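Local coordinates for uncharacterized protein (Streptococcus pneumoniae, PDB 3LFT) that probably serves as the substrate-binding component of an ABC transporter and holds L-tryptophan in the cleft between its two lobes, at residues A119-E124 against F264-S269; K127-N132 against P215-A220; E153-A158 against L163-F168; S178-M183 against P203-S208. One frame throughout, in Å; residues are numbered along the deposited sequence. Where two conformers were deposited one is given.

Contact 1. Residues A119-E124 against F264-S269; sequences AQQQVE and FSTGKS
The side-chain end of Gln121 reaches across to the backbone of Thr266, and nearly all of this small contact, 99 Å² in total, lies there. In the conformer given, Gln121 CG stands anti to the carbonyl carbon (chi1 -74°) and the chain runs extended beyond it, which carries the terminal amide to the loop. In the model Gln121 OE1 lies 2.6 Å from Thr266 O. The amide may well be turned over and has a second deposited conformer, so the identity of the atom meeting the carbonyl is doubtful. Whichever atom it is, the end of the amide also comes near the Thr266 methyl. The loop leads from strand 262-264, at the edge of the six-stranded sheet, into strand 268-271 of the small mixed sheet in the other lobe. It is thus one of the chain crossings between lobes expected of a periplasmic-binding-protein fold. The helix is packed more tightly on its inward side: Gln122 bonds to Asn117, Trp191 and the carbonyl of Val232, while Val123 packs on helix 145-160. On the exposed side Gln120 NE2 donates to Glu124 OE2 over 3.2 Å. That bond is nearly straight (173°) and lies in the glutamine amide plane, but it meets the carboxylate from above its plane.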
loop_
_atom_site.group_PDB
_atom_site.type_symbol
_atom_site.label_atom_id
_atom_site.label_comp_id
_atom_site.label_asym_id
_atom_site.label_seq_id
_atom_site.Cartn_x
_atom_site.Cartn_y
_atom_site.Cartn_z
ATOM N N ALA A 119 -0.309 3.618 -12.004
ATOM C CA ALA A 119 -0.258 5.043 -12.253
ATOM C C ALA A 119 -0.896 5.448 -13.578
ATOM O O ALA A 119 -1.613 6.441 -13.632
ATOM C CB ALA A 119 1.184 5.539 -12.184
ATOM N N GLN A 120 -0.591 4.728 -14.649
ATOM C CA GLN A 120 -1.165 5.070 -15.951
ATOM C C GLN A 120 -2.687 5.087 -15.896
ATOM O O GLN A 120 -3.331 6.031 -16.385
ATOM C CB GLN A 120 -0.667 4.111 -17.037
ATOM C CG GLN A 120 -1.299 4.363 -18.417
ATOM C CD GLN A 120 -0.789 3.429 -19.503
ATOM O OE1 GLN A 120 0.289 2.841 -19.382
ATOM N NE2 GLN A 120 -1.564 3.288 -20.574
ATOM N N GLN A 121 -3.253 4.046 -15.301
ATOM C CA GLN A 121 -4.710 3.956 -15.176
ATOM C C GLN A 121 -5.294 5.037 -14.289
ATOM O O GLN A 121 -6.391 5.541 -14.560
ATOM C CB GLN A 121 -5.159 2.588 -14.678
ATOM C CG GLN A 121 -5.069 1.463 -15.690
ATOM C CD GLN A 121 -5.419 0.152 -15.037
ATOM O OE1 GLN A 121 -4.537 -0.567 -14.567
ATOM N NE2 GLN A 121 -6.718 -0.148 -14.951
ATOM N N GLN A 122 -4.573 5.436 -13.246
ATOM C CA GLN A 122 -5.038 6.532 -12.402
ATOM C C GLN A 122 -5.048 7.840 -13.175
ATOM O O GLN A 122 -6.012 8.609 -13.062
ATOM C CB GLN A 122 -4.179 6.636 -11.148
ATOM C CG GLN A 122 -4.429 5.477 -10.205
ATOM C CD GLN A 122 -3.452 5.406 -9.054
ATOM O OE1 GLN A 122 -2.489 6.173 -8.985
ATOM N NE2 GLN A 122 -3.686 4.468 -8.152
ATOM N N VAL A 123 -3.980 8.099 -13.938
ATOM C CA VAL A 123 -3.961 9.304 -14.777
ATOM C C VAL A 123 -5.131 9.296 -15.765
ATOM O O VAL A 123 -5.820 10.302 -15.908
ATOM C CB VAL A 123 -2.595 9.479 -15.483
ATOM C CG1 VAL A 123 -2.679 10.528 -16.568
ATOM C CG2 VAL A 123 -1.540 9.859 -14.459
ATOM N N GLU A 124 -5.367 8.156 -16.412
ATOM C CA GLU A 124 -6.478 8.053 -17.364
ATOM C C GLU A 124 -7.814 8.333 -16.668
ATOM O O GLU A 124 -8.669 9.015 -17.221
ATOM C CB GLU A 124 -6.473 6.698 -18.098
ATOM C CG GLU A 124 -5.318 6.558 -19.100
ATOM C CD GLU A 124 -4.966 5.116 -19.493
ATOM O OE1 GLU A 124 -5.365 4.145 -18.803
ATOM O OE2 GLU A 124 -4.245 4.956 -20.503
ATOM N N PHE A 264 1.423 -7.779 -8.233
ATOM C CA PHE A 264 0.086 -7.382 -8.706
ATOM C C PHE A 264 0.196 -5.980 -9.274
ATOM O O PHE A 264 0.779 -5.094 -8.623
ATOM C CB PHE A 264 -0.906 -7.347 -7.536
ATOM C CG PHE A 264 -1.327 -8.699 -7.025
ATOM C CD1 PHE A 264 -2.662 -9.092 -7.131
ATOM C CD2 PHE A 264 -0.429 -9.554 -6.385
ATOM C CE1 PHE A 264 -3.091 -10.340 -6.668
ATOM C CE2 PHE A 264 -0.852 -10.809 -5.902
ATOM C CZ PHE A 264 -2.168 -11.191 -6.028
ATOM N N SER A 265 -0.346 -5.752 -10.463
ATOM C CA SER A 265 -0.175 -4.430 -11.061
ATOM C C SER A 265 -1.373 -3.867 -11.771
ATOM O O SER A 265 -1.345 -2.727 -12.265
ATOM C CB SER A 265 1.020 -4.421 -12.015
ATOM O OG SER A 265 0.846 -5.347 -13.077
ATOM N N THR A 266 -2.468 -4.569 -11.868
ATOM C CA THR A 266 -3.426 -3.836 -12.721
ATOM C C THR A 266 -4.602 -3.149 -12.060
ATOM O O THR A 266 -4.953 -1.992 -12.374
ATOM C CB THR A 266 -3.740 -4.523 -13.999
ATOM O OG1 THR A 266 -3.666 -5.947 -13.811
ATOM C CG2 THR A 266 -2.629 -4.131 -14.989
ATOM N N GLY A 267 -5.199 -3.883 -11.152
ATOM C CA GLY A 267 -6.284 -3.384 -10.371
ATOM C C GLY A 267 -7.505 -3.035 -11.193
ATOM O O GLY A 267 -7.620 -3.380 -12.374
ATOM N N LYS A 268 -8.412 -2.336 -10.520
ATOM C CA LYS A 268 -9.704 -1.945 -11.063
ATOM C C LYS A 268 -10.094 -0.649 -10.407
ATOM O O LYS A 268 -9.593 -0.313 -9.325
ATOM C CB LYS A 268 -10.788 -2.983 -10.754
ATOM C CG LYS A 268 -10.606 -4.330 -11.420
ATOM C CD LYS A 268 -11.826 -5.243 -11.206
ATOM C CE LYS A 268 -11.610 -6.606 -11.848
ATOM N NZ LYS A 268 -12.548 -7.643 -11.320
ATOM N N SER A 269 -10.933 0.125 -11.073
ATOM C CA SER A 269 -11.324 1.401 -10.495
ATOM C C SER A 269 -12.245 1.204 -9.285
ATOM O O SER A 269 -12.950 0.180 -9.146
ATOM C CB SER A 269 -11.997 2.284 -11.536
ATOM O OG SER A 269 -13.214 1.683 -11.908
#

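Contact 2. Residues K127-N132 against P215-A220; sequences KALTPN and PIYPSA
At the edge strand of the four-stranded parallel sheet, Tyr217 reaches out to the C-terminal end of helix 119-129, where Leu129 and Thr130 receive its hydroxyl. Tyr217 OH and Thr130 OG1 are 2.7 Å apart and hydrogen-bonded, and either could be the donor. The two side chains come from opposite directions, and Thr130 OG1 sits at the edge of the ring, near its plane. The threonine rotamer explains the fit: OG1 lies between backbone N and carbonyl carbon (chi1 50°), while the methyl also turns to the phenol, with Thr130 CG2 3.3 Å from Tyr217 OH. Leu129 adds apolar cover. Its CB is 3.6 Å from Tyr217 OH, and Leu129 CD2 approaches the ring obliquely, 4.2 Å from Tyr217 CE1. Just before the strand, Pro215 CG lies 4.3 Å from Thr130 CG2. Thr130 OG1 has a second bond, to the carbonyl of Ile126 one turn back, so this buried hydroxyl is held from helix and strand alike. Ala230 touches both Leu129 and Tyr217. Just beyond the strand, Ala220 touches the bound tryptophan. The end of a helix packed over one face of a parallel sheet, at its outermost strand, with the ligand near the C-terminal ends of the strands, fits the alpha/beta lobe of a periplasmic-binding-protein fold.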
loop_
_atom_site.group_PDB
_atom_site.type_symbol
_atom_site.label_atom_id
_atom_site.label_comp_id
_atom_site.label_asym_id
_atom_site.label_seq_id
_atom_site.Cartn_x
_atom_site.Cartn_y
_atom_site.Cartn_z
ATOM N N LYS A 127 -8.205 12.119 -15.996
ATOM C CA LYS A 127 -8.536 12.786 -17.256
ATOM C C LYS A 127 -9.993 12.565 -17.659
ATOM O O LYS A 127 -10.626 13.470 -18.209
ATOM C CB LYS A 127 -7.625 12.284 -18.377
ATOM C CG LYS A 127 -6.165 12.649 -18.224
ATOM C CD LYS A 127 -5.872 14.128 -18.448
ATOM C CE LYS A 127 -6.120 14.532 -19.886
ATOM N NZ LYS A 127 -5.484 15.853 -20.148
ATOM N N ALA A 128 -10.523 11.368 -17.397
ATOM C CA ALA A 128 -11.886 11.029 -17.802
ATOM C C ALA A 128 -12.934 11.583 -16.843
ATOM O O ALA A 128 -13.979 12.090 -17.276
ATOM C CB ALA A 128 -12.028 9.525 -17.920
ATOM N N LEU A 129 -12.649 11.497 -15.547
ATOM C CA LEU A 129 -13.641 11.811 -14.533
ATOM C C LEU A 129 -13.686 13.295 -14.169
ATOM O O LEU A 129 -14.754 13.849 -13.899
ATOM C CB LEU A 129 -13.394 10.930 -13.294
ATOM C CG LEU A 129 -14.395 10.979 -12.145
ATOM C CD1 LEU A 129 -15.798 10.616 -12.596
ATOM C CD2 LEU A 129 -13.930 10.042 -11.046
ATOM N N THR A 130 -12.517 13.931 -14.140
ATOM C CA THR A 130 -12.419 15.357 -13.838
ATOM C C THR A 130 -11.599 16.035 -14.935
ATOM O O THR A 130 -10.423 16.367 -14.738
ATOM C CB THR A 130 -11.822 15.640 -12.436
ATOM O OG1 THR A 130 -10.613 14.887 -12.266
ATOM C CG2 THR A 130 -12.809 15.252 -11.340
ATOM N N PRO A 131 -12.221 16.248 -16.113
ATOM C CA PRO A 131 -11.455 16.816 -17.213
ATOM C C PRO A 131 -11.005 18.265 -16.986
ATOM O O PRO A 131 -10.152 18.744 -17.731
ATOM C CB PRO A 131 -12.428 16.734 -18.403
ATOM C CG PRO A 131 -13.800 16.643 -17.780
ATOM C CD PRO A 131 -13.589 15.873 -16.512
ATOM N N ASN A 132 -11.550 18.943 -15.974
ATOM C CA ASN A 132 -11.139 20.322 -15.663
ATOM C C ASN A 132 -9.884 20.431 -14.784
ATOM O O ASN A 132 -9.340 21.522 -14.593
ATOM C CB ASN A 132 -12.305 21.110 -15.038
ATOM C CG ASN A 132 -12.126 22.637 -15.130
ATOM O OD1 ASN A 132 -11.554 23.169 -16.090
ATOM N ND2 ASN A 132 -12.659 23.345 -14.137
ATOM N N PRO A 215 -11.277 17.500 -5.600
ATOM C CA PRO A 215 -11.365 16.033 -5.612
ATOM C C PRO A 215 -10.071 15.386 -5.122
ATOM O O PRO A 215 -8.973 15.881 -5.416
ATOM C CB PRO A 215 -11.567 15.715 -7.091
ATOM C CG PRO A 215 -11.053 16.903 -7.819
ATOM C CD PRO A 215 -11.334 18.079 -6.951
ATOM N N ILE A 216 -10.214 14.282 -4.399
ATOM C CA ILE A 216 -9.084 13.490 -3.912
ATOM C C ILE A 216 -9.091 12.154 -4.637
ATOM O O ILE A 216 -10.134 11.471 -4.713
ATOM C CB ILE A 216 -9.163 13.248 -2.396
ATOM C CG1 ILE A 216 -9.345 14.559 -1.632
ATOM C CG2 ILE A 216 -7.904 12.554 -1.896
ATOM C CD1 ILE A 216 -9.876 14.330 -0.201
ATOM N N TYR A 217 -7.934 11.784 -5.179
ATOM C CA TYR A 217 -7.733 10.484 -5.818
ATOM C C TYR A 217 -6.708 9.684 -4.995
ATOM O O TYR A 217 -5.504 9.708 -5.293
ATOM C CB TYR A 217 -7.218 10.682 -7.238
ATOM C CG TYR A 217 -8.233 11.193 -8.235
ATOM C CD1 TYR A 217 -8.990 10.287 -8.979
ATOM C CD2 TYR A 217 -8.421 12.559 -8.475
ATOM C CE1 TYR A 217 -9.886 10.724 -9.943
ATOM C CE2 TYR A 217 -9.352 13.002 -9.442
ATOM C CZ TYR A 217 -10.071 12.072 -10.150
ATOM O OH TYR A 217 -10.964 12.473 -11.121
ATOM N N PRO A 218 -7.170 8.983 -3.949
ATOM C CA PRO A 218 -6.244 8.315 -3.023
ATOM C C PRO A 218 -6.177 6.826 -3.351
ATOM O O PRO A 218 -7.208 6.183 -3.584
ATOM C CB PRO A 218 -6.891 8.554 -1.666
ATOM C CG PRO A 218 -8.404 8.518 -1.971
ATOM C CD PRO A 218 -8.558 8.947 -3.438
ATOM N N SER A 219 -4.965 6.266 -3.353
ATOM C CA SER A 219 -4.714 4.907 -3.866
ATOM C C SER A 219 -5.072 3.772 -2.923
ATOM O O SER A 219 -4.246 2.879 -2.656
ATOM C CB SER A 219 -3.257 4.804 -4.327
ATOM O OG SER A 219 -2.980 5.783 -5.308
ATOM N N ALA A 220 -6.302 3.788 -2.407
ATOM C CA ALA A 220 -6.850 2.655 -1.661
ATOM C C ALA A 220 -8.346 2.750 -1.565
ATOM O O ALA A 220 -8.890 3.837 -1.363
ATOM C CB ALA A 220 -6.281 2.602 -0.242
#

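Contact 3. Residues E153-A158 against L163-F168; sequences EFKAYA and LTVETF
Val165 turns its two branches to different uses: CG2 points into the helix, whereas CG1 makes none of the close contacts. With CG2 anti to the carbonyl carbon, this methyl falls between two helical residues one turn apart. Ala158 CB lies 3.6 Å from Val165 CG2, and Phe154 CE2 reaches the same methyl at 3.9 Å. The phenylalanine comes in obliquely, and its ring also stacks with that of Trp191. Helix and strand belong to the beta-alpha-beta crossover made by strand 135-141, helix 145-160 and strand 164-170, and their short segments run nearly antiparallel, at 154° with the axes 7.9 Å apart. At the outer margin Lys155 crosses the valine: its CG passes 4.0 Å from Val165 CB, and the chain, extended until a bend at chi4 (69°), brings Lys155 NZ to Val165 O in a weak hydrogen bond of 3.1 Å. Where the chain turns from helix to strand, Leu163 N donates to Ala158 O at 2.9 Å, with the donor standing above the carbonyl plane. The side chains beside that bond also touch, Ala158 CB being 4.1 Å from Leu163 CB, while Leu163 continues onto Ile136 of the neighbouring strand.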
loop_
_atom_site.group_PDB
_atom_site.type_symbol
_atom_site.label_atom_id
_atom_site.label_comp_id
_atom_site.label_asym_id
_atom_site.label_seq_id
_atom_site.Cartn_x
_atom_site.Cartn_y
_atom_site.Cartn_z
ATOM N N GLU A 153 6.841 7.725 -10.962
ATOM C CA GLU A 153 6.125 7.089 -12.068
ATOM C C GLU A 153 4.850 7.844 -12.417
ATOM O O GLU A 153 4.526 8.053 -13.583
ATOM C CB GLU A 153 5.835 5.618 -11.730
ATOM C CG GLU A 153 7.083 4.736 -11.674
ATOM C CD GLU A 153 6.767 3.256 -11.555
ATOM O OE1 GLU A 153 5.628 2.839 -11.895
ATOM O OE2 GLU A 153 7.678 2.511 -11.130
ATOM N N PHE A 154 4.119 8.265 -11.394
ATOM C CA PHE A 154 2.887 9.014 -11.604
ATOM C C PHE A 154 3.147 10.342 -12.303
ATOM O O PHE A 154 2.443 10.705 -13.223
ATOM C CB PHE A 154 2.126 9.191 -10.273
ATOM C CG PHE A 154 0.819 9.950 -10.407
ATOM C CD1 PHE A 154 -0.361 9.275 -10.705
ATOM C CD2 PHE A 154 0.777 11.332 -10.235
ATOM C CE1 PHE A 154 -1.560 9.970 -10.806
ATOM C CE2 PHE A 154 -0.422 12.033 -10.325
ATOM C CZ PHE A 154 -1.598 11.343 -10.636
ATOM N N LYS A 155 4.179 11.043 -11.863
ATOM C CA LYS A 155 4.523 12.335 -12.461
ATOM C C LYS A 155 4.848 12.169 -13.947
ATOM O O LYS A 155 4.431 12.975 -14.779
ATOM C CB LYS A 155 5.695 12.964 -11.692
ATOM C CG LYS A 155 6.012 14.397 -12.029
ATOM C CD LYS A 155 7.156 14.896 -11.142
ATOM C CE LYS A 155 7.753 16.205 -11.642
ATOM N NZ LYS A 155 6.823 17.362 -11.504
ATOM N N ALA A 156 5.578 11.115 -14.286
ATOM C CA ALA A 156 5.944 10.890 -15.684
ATOM C C ALA A 156 4.698 10.672 -16.561
ATOM O O ALA A 156 4.551 11.287 -17.619
ATOM C CB ALA A 156 6.925 9.735 -15.808
ATOM N N TYR A 157 3.773 9.836 -16.090
ATOM C CA TYR A 157 2.528 9.597 -16.825
ATOM C C TYR A 157 1.629 10.819 -16.899
ATOM O O TYR A 157 1.039 11.109 -17.947
ATOM C CB TYR A 157 1.755 8.428 -16.222
ATOM C CG TYR A 157 2.255 7.091 -16.692
ATOM C CD1 TYR A 157 2.140 6.720 -18.035
ATOM C CD2 TYR A 157 2.840 6.192 -15.799
ATOM C CE1 TYR A 157 2.602 5.495 -18.480
ATOM C CE2 TYR A 157 3.313 4.957 -16.239
ATOM C CZ TYR A 157 3.185 4.618 -17.581
ATOM O OH TYR A 157 3.642 3.401 -18.035
ATOM N N ALA A 158 1.517 11.537 -15.787
ATOM C CA ALA A 158 0.669 12.722 -15.742
ATOM C C ALA A 158 1.135 13.775 -16.733
ATOM O O ALA A 158 0.325 14.373 -17.438
ATOM C CB ALA A 158 0.625 13.298 -14.353
ATOM N N LEU A 163 -0.964 16.942 -17.729
ATOM C CA LEU A 163 -1.202 17.416 -16.373
ATOM C C LEU A 163 0.109 17.848 -15.727
ATOM O O LEU A 163 1.187 17.473 -16.186
ATOM C CB LEU A 163 -1.835 16.301 -15.537
ATOM C CG LEU A 163 -3.220 15.844 -15.991
ATOM C CD1 LEU A 163 -3.587 14.547 -15.308
ATOM C CD2 LEU A 163 -4.263 16.913 -15.683
ATOM N N THR A 164 0.013 18.654 -14.675
ATOM C CA THR A 164 1.184 19.040 -13.888
ATOM C C THR A 164 1.044 18.472 -12.479
ATOM O O THR A 164 -0.061 18.424 -11.921
ATOM C CB THR A 164 1.345 20.570 -13.833
ATOM O OG1 THR A 164 1.530 21.085 -15.167
ATOM C CG2 THR A 164 2.557 20.982 -12.982
ATOM N N VAL A 165 2.158 18.001 -11.929
ATOM C CA VAL A 165 2.175 17.439 -10.579
ATOM C C VAL A 165 3.154 18.257 -9.747
ATOM O O VAL A 165 4.319 18.446 -10.131
ATOM C CB VAL A 165 2.597 15.957 -10.554
ATOM C CG1 VAL A 165 2.663 15.437 -9.123
ATOM C CG2 VAL A 165 1.658 15.101 -11.385
ATOM N N GLU A 166 2.632 18.793 -8.648
ATOM C CA GLU A 166 3.441 19.458 -7.630
ATOM C C GLU A 166 3.479 18.544 -6.418
ATOM O O GLU A 166 2.446 17.992 -6.009
ATOM C CB GLU A 166 2.838 20.816 -7.243
ATOM C CG GLU A 166 3.693 21.652 -6.275
ATOM C CD GLU A 166 3.299 23.131 -6.228
ATOM O OE1 GLU A 166 4.009 23.902 -5.548
ATOM O OE2 GLU A 166 2.293 23.515 -6.869
ATOM N N THR A 167 4.663 18.381 -5.837
ATOM C CA THR A 167 4.831 17.458 -4.706
ATOM C C THR A 167 4.711 18.145 -3.347
ATOM O O THR A 167 5.211 19.265 -3.166
ATOM C CB THR A 167 6.146 16.677 -4.813
ATOM O OG1 THR A 167 7.241 17.597 -4.898
ATOM C CG2 THR A 167 6.122 15.802 -6.053
ATOM N N PHE A 168 4.026 17.480 -2.420
ATOM C CA PHE A 168 3.820 17.952 -1.062
ATOM C C PHE A 168 4.118 16.791 -0.133
ATOM O O PHE A 168 3.217 16.069 0.320
ATOM C CB PHE A 168 2.403 18.500 -0.866
ATOM C CG PHE A 168 2.104 19.696 -1.715
ATOM C CD1 PHE A 168 2.333 20.988 -1.227
ATOM C CD2 PHE A 168 1.621 19.537 -3.017
ATOM C CE1 PHE A 168 2.060 22.097 -2.020
ATOM C CE2 PHE A 168 1.354 20.638 -3.818
ATOM C CZ PHE A 168 1.574 21.920 -3.318
#

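Contact 4. Residues S178-M183 against P203-S208; sequences STVTVM and PTVVSS
Val180 faces the end of helix 202-208 and divides its two methyls between Ser208 and Val205. CG1, placed anti to the backbone N (chi1 171°), rests 3.7 Å from Ser208 CB, so the serine contributes its methylene carbon to this meeting. The other branch reaches farther back along the helix, with Val180 CG2 4.1 Å from Val205 CG1, and the two valine side chains cross at about a right angle. The backbones are close here, the CA atoms of Val180 and Ser208 being 6.3 Å apart, consistent with the small size of the serine. Next to this apolar patch a water links the helices. It is hydrogen-bonded to Thr181 OG1 at 2.8 Å and donates a weak bond to Ser208 O at 3.3 Å. Thr181 OG1 is held in turn by the carbonyl of Ala177, one turn earlier in its own helix. Farther out, Leu139 of strand 135-141 touches both Val180 and Val205, and Ile176 also packs on Val205. Side chains of two helices thus converge over one central strand, with apolar contacts inward and a water bridge at the more exposed margin. Neighbouring helices packed over the same face of a parallel sheet in this way are typical of a three-layer alpha/beta/alpha lobe.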
loop_
_atom_site.group_PDB
_atom_site.type_symbol
_atom_site.label_atom_id
_atom_site.label_comp_id
_atom_site.label_asym_id
_atom_site.label_seq_id
_atom_site.Cartn_x
_atom_site.Cartn_y
_atom_site.Cartn_z
ATOM N N SER A 178 -1.943 20.927 7.885
ATOM C CA SER A 178 -1.412 22.197 7.399
ATOM C C SER A 178 -0.974 22.093 5.934
ATOM O O SER A 178 -1.136 23.035 5.168
ATOM C CB SER A 178 -0.263 22.695 8.287
ATOM O OG SER A 178 0.816 21.777 8.274
ATOM N N THR A 179 -0.460 20.927 5.543
ATOM C CA THR A 179 -0.037 20.723 4.165
ATOM C C THR A 179 -1.244 20.704 3.240
ATOM O O THR A 179 -1.208 21.293 2.159
ATOM C CB THR A 179 0.811 19.445 4.002
ATOM O OG1 THR A 179 2.015 19.593 4.767
ATOM C CG2 THR A 179 1.186 19.218 2.563
ATOM N N VAL A 180 -2.314 20.040 3.667
ATOM C CA VAL A 180 -3.531 20.034 2.856
ATOM C C VAL A 180 -4.029 21.463 2.640
ATOM O O VAL A 180 -4.405 21.835 1.515
ATOM C CB VAL A 180 -4.642 19.116 3.427
ATOM C CG1 VAL A 180 -5.978 19.320 2.678
ATOM C CG2 VAL A 180 -4.219 17.666 3.338
ATOM N N THR A 181 -4.014 22.266 3.702
ATOM C CA THR A 181 -4.489 23.639 3.595
ATOM C C THR A 181 -3.681 24.429 2.562
ATOM O O THR A 181 -4.257 25.119 1.708
ATOM C CB THR A 181 -4.472 24.316 4.964
ATOM O OG1 THR A 181 -5.411 23.656 5.820
ATOM C CG2 THR A 181 -4.857 25.781 4.853
ATOM N N VAL A 182 -2.358 24.301 2.617
ATOM C CA VAL A 182 -1.480 24.964 1.657
ATOM C C VAL A 182 -1.706 24.464 0.222
ATOM O O VAL A 182 -1.908 25.248 -0.709
ATOM C CB VAL A 182 0.022 24.802 2.053
ATOM C CG1 VAL A 182 0.944 25.318 0.942
ATOM C CG2 VAL A 182 0.308 25.479 3.381
HETATM N N MSE A 183 -1.695 23.149 0.051
HETATM C CA MSE A 183 -1.756 22.598 -1.289
HETATM C C MSE A 183 -3.074 22.890 -1.989
HETATM O O MSE A 183 -3.089 23.073 -3.189
HETATM C CB MSE A 183 -1.449 21.101 -1.291
HETATM C CG MSE A 183 -2.581 20.221 -0.784
HETATM SE SE MSE A 183 -1.998 18.426 -0.422
HETATM C CE MSE A 183 -1.661 17.815 -2.225
ATOM N N PRO A 203 -8.509 10.351 7.282
ATOM C CA PRO A 203 -9.632 11.224 7.663
ATOM C C PRO A 203 -9.219 12.683 7.886
ATOM O O PRO A 203 -10.045 13.583 7.689
ATOM C CB PRO A 203 -10.170 10.560 8.929
ATOM C CG PRO A 203 -9.883 9.085 8.675
ATOM C CD PRO A 203 -8.511 9.087 8.048
ATOM N N THR A 204 -7.953 12.931 8.221
ATOM C CA THR A 204 -7.449 14.305 8.387
ATOM C C THR A 204 -7.369 15.015 7.037
ATOM O O THR A 204 -7.653 16.212 6.940
ATOM C CB THR A 204 -6.074 14.309 9.056
ATOM O OG1 THR A 204 -6.199 13.702 10.342
ATOM C CG2 THR A 204 -5.515 15.722 9.213
ATOM N N VAL A 205 -7.006 14.274 5.986
ATOM C CA VAL A 205 -7.014 14.839 4.640
ATOM C C VAL A 205 -8.438 15.257 4.275
ATOM O O VAL A 205 -8.662 16.374 3.785
ATOM C CB VAL A 205 -6.486 13.832 3.591
ATOM C CG1 VAL A 205 -6.515 14.452 2.202
ATOM C CG2 VAL A 205 -5.068 13.350 3.932
ATOM N N VAL A 206 -9.401 14.366 4.520
ATOM C CA VAL A 206 -10.793 14.610 4.139
ATOM C C VAL A 206 -11.370 15.807 4.913
ATOM O O VAL A 206 -12.030 16.678 4.331
ATOM C CB VAL A 206 -11.662 13.353 4.357
ATOM C CG1 VAL A 206 -13.128 13.624 4.022
ATOM C CG2 VAL A 206 -11.139 12.205 3.533
ATOM N N SER A 207 -11.090 15.873 6.215
ATOM C CA SER A 207 -11.633 16.958 7.025
ATOM C C SER A 207 -10.982 18.286 6.661
ATOM O O SER A 207 -11.678 19.312 6.570
ATOM C CB SER A 207 -11.508 16.662 8.522
ATOM O OG SER A 207 -10.162 16.490 8.902
ATOM N N SER A 208 -9.670 18.281 6.434
ATOM C CA SER A 208 -8.962 19.497 6.037
ATOM C C SER A 208 -9.418 20.018 4.675
ATOM O O SER A 208 -9.446 21.224 4.455
ATOM C CB SER A 208 -7.452 19.303 6.047
ATOM O OG SER A 208 -6.975 19.250 7.384
HETATM O O HOH W 1 -8.027 24.189 4.937
#

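Overall arrangement
Contacts 2, 3 and 4 build the lobe around the four-stranded parallel sheet, while contact 1 ties that lobe to a chain crossing from the other. Contacts 1 and 2 share helix 119-129; their centres are 12 Å apart, and Gln122 meets Ser219 between them. Contact 3 joins this group where Val123 packs on Phe154 and Lys127 on Leu163. Contact 4 lies farther off, its centre about 25 Å from that of contact 1, and is reached through Phe168 on Thr179 and Ile216 on Val205. The side chains of Ser265, Tyr217 and Val205 lie about 12, 13 and 12 Å from the bound tryptophan; Ala220 in contact 2 touches it.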